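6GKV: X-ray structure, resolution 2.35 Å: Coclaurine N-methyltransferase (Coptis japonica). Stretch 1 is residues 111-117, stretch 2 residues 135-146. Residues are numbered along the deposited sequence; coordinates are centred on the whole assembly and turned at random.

Stretch 1, residues 111-117: MLDLYCE
Stretch 2, residues 135-146: GALTLHVAQKYK

This is a small, largely apolar helix-to-helix contact, burying 368 Å² summed over both sides, in which Leu112 and Cys116 of one helix pack on the helix 136-143 and the turn that follows it, with His140 at the centre.

Stretch 1 is helical throughout, with phi near -63° and psi between -34° and -54°; Tyr115 N to Met111 O (2.9 Å) and Glu117 N to Asp113 O (3.0 Å) are typical of its i to i-4 hydrogen bonds. In stretch 2, Gly135 is the N-cap at phi/psi 72/22, a region that favours glycine, and its O accepts from Leu139 N at 2.8 Å. Residues 136-143 are helical; Lys144 (-107/45) is the first residue to leave helical phi/psi, and Tyr145 (-129/75) lies in the loop. The two axes approach to 10.3 Å and cross at -65°. Register is set by Leu112 CA to Leu137 CA at 6.2 Å and Cys116 CA to Val141 CA at 7.6 Å.

Leu112 (chi1 m, chi2 t) points toward stretch 2 and contributes the largest covered area. Its CD1 lies 3.5 Å from Ala136 O and 4.2 Å from Ala136 CB, while its CD2 is 3.7 Å from Leu137 CA and 3.8 Å from Leu137 CD1. Leu137 (t, p) leaves its backbone sideways, yet its end comes nearer, and the same CD1 meets the edge of the Tyr115 ring, 4.0 Å from Tyr115 CD2.

His140 (chi1 t, chi2 -91°) presents a face to Leu112: Leu112 CB stands 3.8 Å from the centroid of the His140 ring and only 5° off the normal, a CH-pi contact. The ring edge meets other partners. Asp113 has its CA-to-CB bond directed away, but with chi1 m its carboxylate returns, bringing Asp113 OD1 to 3.1 Å from His140 CE1. Asp113 OD1 is also 3.2 Å from His140 NE2, a separation that leaves open whether a hydrogen bond exists. His140 ND1 is buried without a polar partner, with Cys116 SG 4.1 Å away.

Cys116 (chi1 m) closes the other end. Its SG is 5.0 Å from the His140 ring centroid, 85° off the normal and hence at the edge. Cys116 SG also packs 3.8 Å from Val141 CG2 and 4.2 Å from Tyr145 CE2, near the plane of the tyrosine ring. Tyr145 (chi1 m, chi2 -71°) points back toward stretch 1, placing its OH 3.7 Å from Cys116 CB and extending the contact beyond the helix.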

ATOM      1  N   MET A 111       2.417   7.860  23.656  1.00 45.19           N
ATOM      2  CA  MET A 111       1.796   6.898  22.732  1.00 59.91           C
ATOM      3  C   MET A 111       0.318   6.661  23.082  1.00 59.86           C
ATOM      4  O   MET A 111      -0.522   6.574  22.191  1.00 60.96           O
ATOM      5  CB  MET A 111       2.504   5.539  22.741  1.00 56.38           C
ATOM      6  CG  MET A 111       3.533   5.259  21.688  1.00 56.00           C
ATOM      7  SD  MET A 111       3.267   5.551  19.936  1.00 62.85           S
ATOM      8  CE  MET A 111       1.694   4.956  19.727  1.00 35.69           C
ATOM      9  N   LEU A 112       0.024   6.525  24.373  1.00 51.60           N
ATOM     10  CA  LEU A 112      -1.322   6.218  24.828  1.00 54.75           C
ATOM     11  C   LEU A 112      -2.271   7.351  24.437  1.00 65.17           C
ATOM     12  O   LEU A 112      -3.368   7.109  23.920  1.00 57.88           O
ATOM     13  CB  LEU A 112      -1.330   5.974  26.343  1.00 49.03           C
ATOM     14  CG  LEU A 112      -0.710   4.618  26.719  1.00 46.40           C
ATOM     15  CD1 LEU A 112      -0.632   4.384  28.229  1.00 46.22           C
ATOM     16  CD2 LEU A 112      -1.456   3.471  26.025  1.00 49.21           C
ATOM     17  N   ASP A 113      -1.823   8.585  24.668  1.00 69.02           N
ATOM     18  CA  ASP A 113      -2.537   9.772  24.215  1.00 70.17           C
ATOM     19  C   ASP A 113      -2.759   9.752  22.708  1.00 66.17           C
ATOM     20  O   ASP A 113      -3.865  10.006  22.227  1.00 64.01           O
ATOM     21  CB  ASP A 113      -1.774  11.035  24.608  1.00 71.72           C
ATOM     22  CG  ASP A 113      -2.049  11.452  26.038  1.00 74.45           C
ATOM     23  OD1 ASP A 113      -2.956  10.859  26.659  1.00 69.16           O
ATOM     24  OD2 ASP A 113      -1.374  12.380  26.534  1.00 80.70           O
ATOM     25  N   LEU A 114      -1.701   9.435  21.966  1.00 57.67           N
ATOM     26  CA  LEU A 114      -1.780   9.397  20.510  1.00 58.57           C
ATOM     27  C   LEU A 114      -2.801   8.359  20.003  1.00 59.40           C
ATOM     28  O   LEU A 114      -3.454   8.573  18.987  1.00 67.80           O
ATOM     29  CB  LEU A 114      -0.386   9.128  19.924  1.00 53.97           C
ATOM     30  CG  LEU A 114      -0.259   9.150  18.403  1.00 51.03           C
ATOM     31  CD1 LEU A 114      -0.873  10.417  17.781  1.00 39.52           C
ATOM     32  CD2 LEU A 114       1.198   8.960  17.971  1.00 39.28           C
ATOM     33  N   TYR A 115      -2.940   7.245  20.714  1.00 55.30           N
ATOM     34  CA  TYR A 115      -3.941   6.236  20.376  1.00 55.78           C
ATOM     35  C   TYR A 115      -5.350   6.805  20.495  1.00 55.73           C
ATOM     36  O   TYR A 115      -6.205   6.554  19.651  1.00 53.71           O
ATOM     37  CB  TYR A 115      -3.833   5.017  21.287  1.00 57.84           C
ATOM     38  CG  TYR A 115      -2.580   4.192  21.146  1.00 59.22           C
ATOM     39  CD1 TYR A 115      -1.910   4.104  19.943  1.00 55.10           C
ATOM     40  CD2 TYR A 115      -2.089   3.451  22.235  1.00 60.82           C
ATOM     41  CE1 TYR A 115      -0.790   3.294  19.817  1.00 44.67           C
ATOM     42  CE2 TYR A 115      -0.954   2.675  22.130  1.00 51.01           C
ATOM     43  CZ  TYR A 115      -0.294   2.613  20.916  1.00 43.94           C
ATOM     44  OH  TYR A 115       0.847   1.842  20.809  1.00 41.50           O
ATOM     45  N   CYS A 116      -5.584   7.556  21.569  1.00 55.61           N
ATOM     46  CA  CYS A 116      -6.895   8.135  21.830  1.00 61.21           C
ATOM     47  C   CYS A 116      -7.238   9.185  20.810  1.00 58.13           C
ATOM     48  O   CYS A 116      -8.389   9.327  20.426  1.00 63.76           O
ATOM     49  CB  CYS A 116      -6.953   8.744  23.226  1.00 62.47           C
ATOM     50  SG  CYS A 116      -6.544   7.567  24.499  1.00 70.55           S
ATOM     51  N   GLU A 117      -6.218   9.919  20.390  1.00 58.09           N
ATOM     52  CA  GLU A 117      -6.354  10.926  19.353  1.00 65.95           C
ATOM     53  C   GLU A 117      -6.731  10.257  18.036  1.00 65.45           C
ATOM     54  O   GLU A 117      -7.753  10.595  17.428  1.00 67.11           O
ATOM     55  CB  GLU A 117      -5.045  11.708  19.225  1.00 76.08           C
ATOM     56  CG  GLU A 117      -5.011  12.852  18.227  1.00 82.15           C
ATOM     57  CD  GLU A 117      -3.672  13.594  18.283  1.00 90.77           C
ATOM     58  OE1 GLU A 117      -3.053  13.627  19.374  1.00 94.68           O
ATOM     59  OE2 GLU A 117      -3.225  14.124  17.242  1.00 90.41           O
ATOM     60  N   GLY A 135      -2.635  -3.877  30.428  1.00 58.34           N
ATOM     61  CA  GLY A 135      -3.695  -2.890  30.449  1.00 57.70           C
ATOM     62  C   GLY A 135      -3.281  -1.437  30.480  1.00 65.07           C
ATOM     63  O   GLY A 135      -4.074  -0.588  30.896  1.00 66.21           O
ATOM     64  N   ALA A 136      -2.058  -1.147  30.032  1.00 68.02           N
ATOM     65  CA  ALA A 136      -1.572   0.227  29.933  1.00 59.82           C
ATOM     66  C   ALA A 136      -2.608   1.133  29.264  1.00 56.12           C
ATOM     67  O   ALA A 136      -2.882   2.247  29.746  1.00 53.04           O
ATOM     68  CB  ALA A 136      -0.271   0.268  29.176  1.00 61.66           C
ATOM     69  N   LEU A 137      -3.207   0.636  28.180  1.00 50.14           N
ATOM     70  CA  LEU A 137      -4.212   1.404  27.439  1.00 55.80           C
ATOM     71  C   LEU A 137      -5.581   1.371  28.110  1.00 60.99           C
ATOM     72  O   LEU A 137      -6.245   2.401  28.212  1.00 67.91           O
ATOM     73  CB  LEU A 137      -4.331   0.891  26.006  1.00 54.61           C
ATOM     74  CG  LEU A 137      -5.334   1.571  25.066  1.00 60.48           C
ATOM     75  CD1 LEU A 137      -5.053   3.077  24.889  1.00 50.00           C
ATOM     76  CD2 LEU A 137      -5.321   0.857  23.720  1.00 61.77           C
ATOM     77  N   THR A 138      -5.998   0.190  28.563  1.00 61.75           N
ATOM     78  CA  THR A 138      -7.274   0.043  29.262  1.00 60.79           C
ATOM     79  C   THR A 138      -7.377   1.022  30.420  1.00 63.04           C
ATOM     80  O   THR A 138      -8.317   1.807  30.491  1.00 70.79           O
ATOM     81  CB  THR A 138      -7.467  -1.393  29.784  1.00 63.05           C
ATOM     82  OG1 THR A 138      -7.744  -2.260  28.682  1.00 68.34           O
ATOM     83  CG2 THR A 138      -8.627  -1.462  30.765  1.00 56.91           C
ATOM     84  N   LEU A 139      -6.391   0.989  31.308  1.00 63.16           N
ATOM     85  CA  LEU A 139      -6.406   1.826  32.503  1.00 64.23           C
ATOM     86  C   LEU A 139      -6.368   3.315  32.159  1.00 60.58           C
ATOM     87  O   LEU A 139      -6.989   4.143  32.828  1.00 60.30           O
ATOM     88  CB  LEU A 139      -5.230   1.456  33.410  1.00 59.83           C
ATOM     89  CG  LEU A 139      -5.207  -0.038  33.720  1.00 63.80           C
ATOM     90  CD1 LEU A 139      -4.021  -0.456  34.625  1.00 59.20           C
ATOM     91  CD2 LEU A 139      -6.557  -0.431  34.320  1.00 62.99           C
ATOM     92  N   HIS A 140      -5.631   3.643  31.107  1.00 52.84           N
ATOM     93  CA  HIS A 140      -5.428   5.028  30.708  1.00 58.17           C
ATOM     94  C   HIS A 140      -6.713   5.619  30.143  1.00 64.16           C
ATOM     95  O   HIS A 140      -7.134   6.712  30.531  1.00 67.31           O
ATOM     96  CB  HIS A 140      -4.296   5.115  29.680  1.00 54.36           C
ATOM     97  CG  HIS A 140      -4.025   6.502  29.184  1.00 63.38           C
ATOM     98  ND1 HIS A 140      -4.642   7.029  28.069  1.00 55.96           N
ATOM     99  CD2 HIS A 140      -3.186   7.462  29.644  1.00 68.62           C
ATOM    100  CE1 HIS A 140      -4.197   8.257  27.863  1.00 56.35           C
ATOM    101  NE2 HIS A 140      -3.317   8.544  28.804  1.00 67.62           N
ATOM    102  N   VAL A 141      -7.333   4.889  29.221  1.00 65.10           N
ATOM    103  CA  VAL A 141      -8.607   5.309  28.650  1.00 68.38           C
ATOM    104  C   VAL A 141      -9.685   5.314  29.734  1.00 75.65           C
ATOM    105  O   VAL A 141     -10.492   6.245  29.809  1.00 75.47           O
ATOM    106  CB  VAL A 141      -9.034   4.388  27.474  1.00 62.64           C
ATOM    107  CG1 VAL A 141     -10.473   4.655  27.046  1.00 60.24           C
ATOM    108  CG2 VAL A 141      -8.089   4.560  26.303  1.00 62.95           C
ATOM    109  N   ALA A 142      -9.683   4.284  30.581  1.00 70.98           N
ATOM    110  CA  ALA A 142     -10.658   4.201  31.662  1.00 70.20           C
ATOM    111  C   ALA A 142     -10.559   5.445  32.518  1.00 75.06           C
ATOM    112  O   ALA A 142     -11.578   6.014  32.904  1.00 78.16           O
ATOM    113  CB  ALA A 142     -10.442   2.958  32.512  1.00 60.33           C
ATOM    114  N   GLN A 143      -9.331   5.876  32.795  1.00 77.49           N
ATOM    115  CA  GLN A 143      -9.149   6.862  33.833  1.00 83.84           C
ATOM    116  C   GLN A 143      -9.816   8.170  33.542  1.00 94.22           C
ATOM    117  O   GLN A 143     -10.802   8.485  34.211  1.00108.71           O
ATOM    118  CB  GLN A 143      -7.662   7.049  34.176  1.00 86.53           C
ATOM    119  CG  GLN A 143      -7.435   6.315  35.468  1.00 90.67           C
ATOM    120  CD  GLN A 143      -6.066   6.422  36.051  1.00 95.87           C
ATOM    121  OE1 GLN A 143      -5.256   5.506  35.907  1.00 94.13           O
ATOM    122  NE2 GLN A 143      -5.811   7.508  36.774  1.00 98.32           N
ATOM    123  N   LYS A 144      -9.337   8.945  32.584  1.00 91.13           N
ATOM    124  CA  LYS A 144     -10.061  10.190  32.348  1.00 99.52           C
ATOM    125  C   LYS A 144     -10.882  10.196  31.055  1.00 98.63           C
ATOM    126  O   LYS A 144     -10.876  11.155  30.283  1.00 98.07           O
ATOM    127  CB  LYS A 144      -9.121  11.403  32.410  1.00 95.71           C
ATOM    128  CG  LYS A 144      -8.542  11.658  33.803  1.00 94.01           C
ATOM    129  CD  LYS A 144      -9.630  11.635  34.897  1.00 99.40           C
ATOM    130  CE  LYS A 144     -10.592  12.821  34.929  1.00101.43           C
ATOM    131  NZ  LYS A 144     -11.491  12.730  36.134  1.00104.95           N
ATOM    132  N   TYR A 145     -11.589   9.095  30.843  1.00 95.31           N
ATOM    133  CA  TYR A 145     -12.883   9.123  30.180  1.00 90.57           C
ATOM    134  C   TYR A 145     -13.847   8.349  31.076  1.00 94.23           C
ATOM    135  O   TYR A 145     -14.196   7.210  30.771  1.00 99.02           O
ATOM    136  CB  TYR A 145     -12.845   8.504  28.785  1.00 90.12           C
ATOM    137  CG  TYR A 145     -11.926   9.159  27.773  1.00 89.52           C
ATOM    138  CD1 TYR A 145     -12.219  10.410  27.229  1.00 87.99           C
ATOM    139  CD2 TYR A 145     -10.792   8.497  27.319  1.00 84.65           C
ATOM    140  CE1 TYR A 145     -11.379  10.992  26.286  1.00 83.49           C
ATOM    141  CE2 TYR A 145      -9.956   9.068  26.377  1.00 82.36           C
ATOM    142  CZ  TYR A 145     -10.252  10.312  25.866  1.00 83.11           C
ATOM    143  OH  TYR A 145      -9.410  10.863  24.929  1.00 85.15           O
ATOM    144  N   LYS A 146     -14.259   8.960  32.187  1.00 90.92           N
ATOM    145  CA  LYS A 146     -15.007   8.265  33.241  1.00 87.01           C
ATOM    146  C   LYS A 146     -16.297   7.605  32.765  1.00 89.40           C
ATOM    147  O   LYS A 146     -16.814   6.694  33.416  1.00 91.03           O
ATOM    148  CB  LYS A 146     -15.351   9.234  34.372  1.00 88.71           C
ATOM    149  CG  LYS A 146     -14.173  10.018  34.894  1.00 86.79           C
ATOM    150  CD  LYS A 146     -14.605  11.014  35.968  1.00 88.30           C
ATOM    151  CE  LYS A 146     -14.969  10.323  37.264  1.00 85.62           C
ATOM    152  NZ  LYS A 146     -15.189  11.308  38.356  1.00 85.28           N
TER